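PDB 3BY5: cobalamin biosynthesis protein from Agrobacterium tumefaciens, which probably takes part in the biosynthesis of cobalamin (vitamin B12), being related to the C-terminal part of CbiG proteins. Local coordinates for residues A[11-16]-A[123-128]; A[43-48]-A[100-105]. All blocks are in the same frame, centred on the assembly; numbering follows the deposited sequence.

Contact 1 of 2, residues A[11-16]-A[123-128]. With SO4 (sulfate ion), chain B.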
loop_
_atom_site.group_PDB
_atom_site.type_symbol
_atom_site.label_atom_id
_atom_site.label_comp_id
_atom_site.label_asym_id
_atom_site.label_seq_id
_atom_site.Cartn_x
_atom_site.Cartn_y
_atom_site.Cartn_z
ATOM N N THR A 11 -0.926 -6.002 -12.642
ATOM C CA THR A 11 0.517 -6.228 -12.536
ATOM C C THR A 11 1.218 -5.297 -11.527
ATOM O O THR A 11 1.105 -4.067 -11.591
ATOM C CB THR A 11 1.215 -6.235 -13.938
ATOM O OG1 THR A 11 2.474 -5.554 -13.876
ATOM C CG2 THR A 11 0.336 -5.586 -14.998
ATOM N N VAL A 12 1.937 -5.926 -10.598
ATOM C CA VAL A 12 2.576 -5.258 -9.470
ATOM C C VAL A 12 4.088 -5.289 -9.641
ATOM O O VAL A 12 4.646 -6.337 -9.957
ATOM C CB VAL A 12 2.192 -5.960 -8.129
ATOM C CG1 VAL A 12 2.882 -5.319 -6.937
ATOM C CG2 VAL A 12 0.691 -5.934 -7.925
ATOM N N ALA A 13 4.750 -4.149 -9.445
ATOM C CA ALA A 13 6.211 -4.111 -9.403
ATOM C C ALA A 13 6.721 -3.938 -7.981
ATOM O O ALA A 13 6.476 -2.912 -7.351
ATOM C CB ALA A 13 6.751 -3.015 -10.285
ATOM N N GLY A 14 7.421 -4.951 -7.478
ATOM C CA GLY A 14 8.073 -4.879 -6.171
ATOM C C GLY A 14 9.391 -4.146 -6.286
ATOM O O GLY A 14 10.211 -4.474 -7.143
ATOM N N ILE A 15 9.597 -3.148 -5.430
ATOM C CA ILE A 15 10.783 -2.287 -5.509
ATOM C C ILE A 15 11.698 -2.444 -4.298
ATOM O O ILE A 15 11.258 -2.354 -3.154
ATOM C CB ILE A 15 10.411 -0.785 -5.667
ATOM C CG1 ILE A 15 9.368 -0.568 -6.772
ATOM C CG2 ILE A 15 11.658 0.065 -5.920
ATOM C CD1 ILE A 15 9.808 -1.001 -8.162
ATOM N N GLY A 16 12.974 -2.693 -4.570
ATOM C CA GLY A 16 14.009 -2.674 -3.550
ATOM C C GLY A 16 15.110 -1.735 -3.990
ATOM O O GLY A 16 15.409 -1.642 -5.177
ATOM N N VAL A 123 18.539 -0.263 -8.208
ATOM C CA VAL A 123 17.131 -0.418 -7.884
ATOM C C VAL A 123 16.682 -1.769 -8.438
ATOM O O VAL A 123 16.797 -2.025 -9.636
ATOM C CB VAL A 123 16.261 0.724 -8.485
ATOM C CG1 VAL A 123 14.803 0.566 -8.083
ATOM C CG2 VAL A 123 16.764 2.087 -8.046
ATOM N N THR A 124 16.192 -2.631 -7.552
ATOM C CA THR A 124 15.669 -3.942 -7.930
ATOM C C THR A 124 14.179 -3.856 -8.229
ATOM O O THR A 124 13.426 -3.228 -7.492
ATOM C CB THR A 124 15.912 -4.984 -6.829
ATOM O OG1 THR A 124 17.275 -4.903 -6.400
ATOM C CG2 THR A 124 15.637 -6.395 -7.333
ATOM N N VAL A 125 13.770 -4.478 -9.330
ATOM C CA VAL A 125 12.382 -4.495 -9.753
ATOM C C VAL A 125 11.946 -5.933 -9.996
ATOM O O VAL A 125 12.547 -6.636 -10.812
ATOM C CB VAL A 125 12.170 -3.683 -11.049
ATOM C CG1 VAL A 125 10.683 -3.540 -11.355
ATOM C CG2 VAL A 125 12.832 -2.302 -10.952
ATOM N N ALA A 126 10.912 -6.360 -9.271
ATOM C CA ALA A 126 10.277 -7.667 -9.469
ATOM C C ALA A 126 8.858 -7.473 -9.977
ATOM O O ALA A 126 8.089 -6.743 -9.372
ATOM C CB ALA A 126 10.252 -8.444 -8.177
ATOM N N ILE A 127 8.505 -8.125 -11.078
ATOM C CA ILE A 127 7.150 -7.985 -11.618
ATOM C C ILE A 127 6.305 -9.233 -11.364
ATOM O O ILE A 127 6.699 -10.344 -11.716
ATOM C CB ILE A 127 7.141 -7.576 -13.128
ATOM C CG1 ILE A 127 7.705 -6.164 -13.309
ATOM C CG2 ILE A 127 5.728 -7.588 -13.712
ATOM C CD1 ILE A 127 9.136 -6.128 -13.764
ATOM N N ALA A 128 5.152 -9.029 -10.731
ATOM C CA ALA A 128 4.169 -10.089 -10.533
ATOM C C ALA A 128 2.854 -9.751 -11.223
ATOM O O ALA A 128 2.485 -8.586 -11.323
ATOM C CB ALA A 128 3.941 -10.333 -9.057
HETATM S S SO4 B . 15.953 -7.873 -3.581
HETATM O O1 SO4 B . 15.227 -6.976 -2.689
HETATM O O2 SO4 B . 15.063 -8.383 -4.615
HETATM O O3 SO4 B . 17.052 -7.153 -4.214
HETATM O O4 SO4 B . 16.489 -8.992 -2.812
#
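Six backbone hydrogen bonds zip strand 11-16 to strand 123-128, two inner strands of the sheet running antiparallel with 157° between their directions. They come in reciprocal couples. Val12 N reaches Ala128 O at 2.8 Å, and Ala128 N returns to Val12 O along an almost straight N-H line (172°). Gly14 pairs in the same way with Ala126, the bond from Gly14 N to Ala126 O measuring 2.7 Å. In the last couple Gly16 N approaches a lone pair of Thr124 O, whereas Gly16 O receives Thr124 N at 2.7 Å. Weak CA-H...O contacts fill the non-hydrogen-bonded positions, as from Ala13 CA to Ala126 O (3.2 Å).

Apolar side chains line the face bearing Ala13, Ile15, Val125 and Ile127. With CG2 anti to the backbone N, Ile15 crosses Val123 obliquely, CG2 lying 3.8 Å from Val123 CG1. Its other branch runs alongside Val125, bringing CD1 4.2 Å from Val125 CG1. Ile26 and Val30 of helix 23-37 pack on Ile15 from this side.

The other face carries Val12, Ala126 and Ala128 beneath helix 98-107, together with Thr124, Gly14 and Gly16, the glycines having no side chain there. Here Thr124 OG1, set beside its own backbone N (chi1 -48°), donates to O3 of a sulfate ion at 3.1 Å. Ser97 and Ser99, where helix 98-107 begins, also bind this ion, probably picked up during crystallisation; the helix start may favour the negative charge. An inner antiparallel strand pair sandwiched between helices on both faces is the core of this three-layer alpha/beta domain.

Contact 2 of 2, residues A[43-48]-A[100-105]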
loop_
_atom_site.group_PDB
_atom_site.type_symbol
_atom_site.label_atom_id
_atom_site.label_comp_id
_atom_site.label_asym_id
_atom_site.label_seq_id
_atom_site.Cartn_x
_atom_site.Cartn_y
_atom_site.Cartn_z
ATOM N N TYR A 43 0.598 -0.929 -10.135
ATOM C CA TYR A 43 0.687 -0.934 -8.679
ATOM C C TYR A 43 2.131 -1.166 -8.215
ATOM O O TYR A 43 2.824 -2.025 -8.744
ATOM C CB TYR A 43 -0.247 -2.019 -8.128
ATOM C CG TYR A 43 -0.638 -1.860 -6.686
ATOM C CD1 TYR A 43 -0.095 -2.689 -5.715
ATOM C CD2 TYR A 43 -1.562 -0.893 -6.290
ATOM C CE1 TYR A 43 -0.444 -2.559 -4.383
ATOM C CE2 TYR A 43 -1.921 -0.754 -4.954
ATOM C CZ TYR A 43 -1.353 -1.595 -4.007
ATOM O OH TYR A 43 -1.684 -1.488 -2.680
ATOM N N LEU A 44 2.586 -0.390 -7.240
ATOM C CA LEU A 44 3.935 -0.552 -6.687
ATOM C C LEU A 44 3.908 -1.167 -5.295
ATOM O O LEU A 44 2.939 -1.001 -4.558
ATOM C CB LEU A 44 4.668 0.790 -6.618
ATOM C CG LEU A 44 5.155 1.460 -7.895
ATOM C CD1 LEU A 44 5.890 2.724 -7.526
ATOM C CD2 LEU A 44 6.055 0.534 -8.689
ATOM N N ALA A 45 4.983 -1.866 -4.938
ATOM C CA ALA A 45 5.086 -2.523 -3.632
ATOM C C ALA A 45 6.517 -2.554 -3.108
ATOM O O ALA A 45 7.473 -2.551 -3.887
ATOM C CB ALA A 45 4.514 -3.929 -3.687
ATOM N N THR A 46 6.650 -2.588 -1.784
ATOM C CA THR A 46 7.956 -2.601 -1.137
ATOM C C THR A 46 7.930 -3.293 0.217
ATOM O O THR A 46 6.872 -3.531 0.792
ATOM C CB THR A 46 8.559 -1.168 -1.000
ATOM O OG1 THR A 46 9.939 -1.258 -0.630
ATOM C CG2 THR A 46 7.814 -0.325 0.027
ATOM N N ALA A 47 9.117 -3.623 0.702
ATOM C CA ALA A 47 9.315 -4.169 2.032
ATOM C C ALA A 47 9.379 -2.992 2.998
ATOM O O ALA A 47 9.483 -1.856 2.538
ATOM C CB ALA A 47 10.602 -4.936 2.049
ATOM N N PRO A 48 9.318 -3.263 4.297
ATOM C CA PRO A 48 9.460 -2.211 5.311
ATOM C C PRO A 48 10.716 -1.376 5.087
ATOM O O PRO A 48 11.827 -1.900 5.170
ATOM C CB PRO A 48 9.580 -3.003 6.614
ATOM C CG PRO A 48 8.841 -4.266 6.349
ATOM C CD PRO A 48 9.078 -4.585 4.901
ATOM N N GLU A 100 10.540 -9.697 -4.493
ATOM C CA GLU A 100 9.658 -10.686 -5.102
ATOM C C GLU A 100 8.492 -10.984 -4.173
ATOM O O GLU A 100 7.342 -10.990 -4.599
ATOM C CB GLU A 100 10.425 -11.967 -5.445
ATOM C CG GLU A 100 11.305 -11.855 -6.686
ATOM C CD GLU A 100 12.272 -13.024 -6.857
ATOM O OE1 GLU A 100 12.487 -13.777 -5.888
ATOM O OE2 GLU A 100 12.835 -13.187 -7.964
ATOM N N ALA A 101 8.801 -11.184 -2.896
ATOM C CA ALA A 101 7.795 -11.436 -1.866
ATOM C C ALA A 101 6.877 -10.239 -1.602
ATOM O O ALA A 101 5.731 -10.426 -1.203
ATOM C CB ALA A 101 8.467 -11.893 -0.582
ATOM N N ALA A 102 7.387 -9.024 -1.820
ATOM C CA ALA A 102 6.595 -7.787 -1.697
ATOM C C ALA A 102 5.600 -7.626 -2.831
ATOM O O ALA A 102 4.448 -7.277 -2.594
ATOM C CB ALA A 102 7.498 -6.575 -1.608
ATOM N N ALA A 103 6.056 -7.879 -4.058
ATOM C CA ALA A 103 5.215 -7.836 -5.257
ATOM C C ALA A 103 4.124 -8.894 -5.219
ATOM O O ALA A 103 2.998 -8.623 -5.619
ATOM C CB ALA A 103 6.050 -8.004 -6.506
ATOM N N LEU A 104 4.465 -10.088 -4.733
ATOM C CA LEU A 104 3.517 -11.195 -4.642
ATOM C C LEU A 104 2.497 -10.976 -3.545
ATOM O O LEU A 104 1.346 -11.376 -3.690
ATOM C CB LEU A 104 4.238 -12.523 -4.417
ATOM C CG LEU A 104 4.969 -13.159 -5.605
ATOM C CD1 LEU A 104 5.656 -14.441 -5.170
ATOM C CD2 LEU A 104 4.033 -13.427 -6.773
ATOM N N ALA A 105 2.917 -10.339 -2.453
ATOM C CA ALA A 105 2.012 -10.032 -1.345
ATOM C C ALA A 105 0.963 -9.011 -1.747
ATOM O O ALA A 105 -0.215 -9.171 -1.436
ATOM C CB ALA A 105 2.784 -9.537 -0.153
#
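Alanine methyls and backbone carry the packing of helix 100-105 on strand 43-46, so the two come close: their axes pass 6.9 Å apart at an angle of 133°. Ala45 and Ala102 point their CB atoms toward the opposing segment, but the methyls do not meet head-on. That of Ala45 settles over the carbonyl of Ala102, 3.5 Å from Ala102 O, while the two CB atoms stand 4.5 Å apart. The same Ala45 CB also lies 4.3 Å from Ala103 N, so it spans the peptide that links Ala102 to Ala103. One residue further along the strand, Ala102 CB rests on the peptide joining Thr46 to Ala47, 3.8 Å from Thr46 C and 4.1 Å from Ala47 N. Each methyl therefore sits on the main chain of the partner segment, and the interaction is entirely van der Waals. With no side chain longer than a methyl between them, the backbones draw near, Thr46 CA being 5.4 Å from Ala102 CA.

The alanine-rich helix 98-107 lies on one face of the sheet of this layered alpha/beta domain and helix 23-37 on the other. Thr46 directs its CB away from helix 100-105, which leaves its backbone to receive the methyl of Ala102.

Polar side chains of the strand find partners beyond the two segments. Thr46, with OG1 anti to the backbone N (chi1 -168°), bonds to Ile15 O, tying the strand end to its neighbour through a side chain. Further back along the chain, Tyr43 OH bonds to Glu68 of its own chain, and the Tyr43 side chain packs on Tyr43 of the second subunit.

The centres of the two contacts lie about 7 Å apart, both close to the centre of the folded chain. Strands 11-17 and 43-46 are parallel neighbours in the five-stranded mixed sheet, joined through helix 23-37 as a beta-alpha-beta unit; Ile15 N to Ala45 O, at 2.7 Å, is a probable hydrogen bond between them. The pairing of 11-16 with 123-128 joins the first and last strands of the modelled chain, with contact 2 between them in sequence. Helix 98-107 packs across both: Ala103 CB lies 3.5 Å from Gly14 N. Strand 11-17 thus links the two contacts within the same sheet.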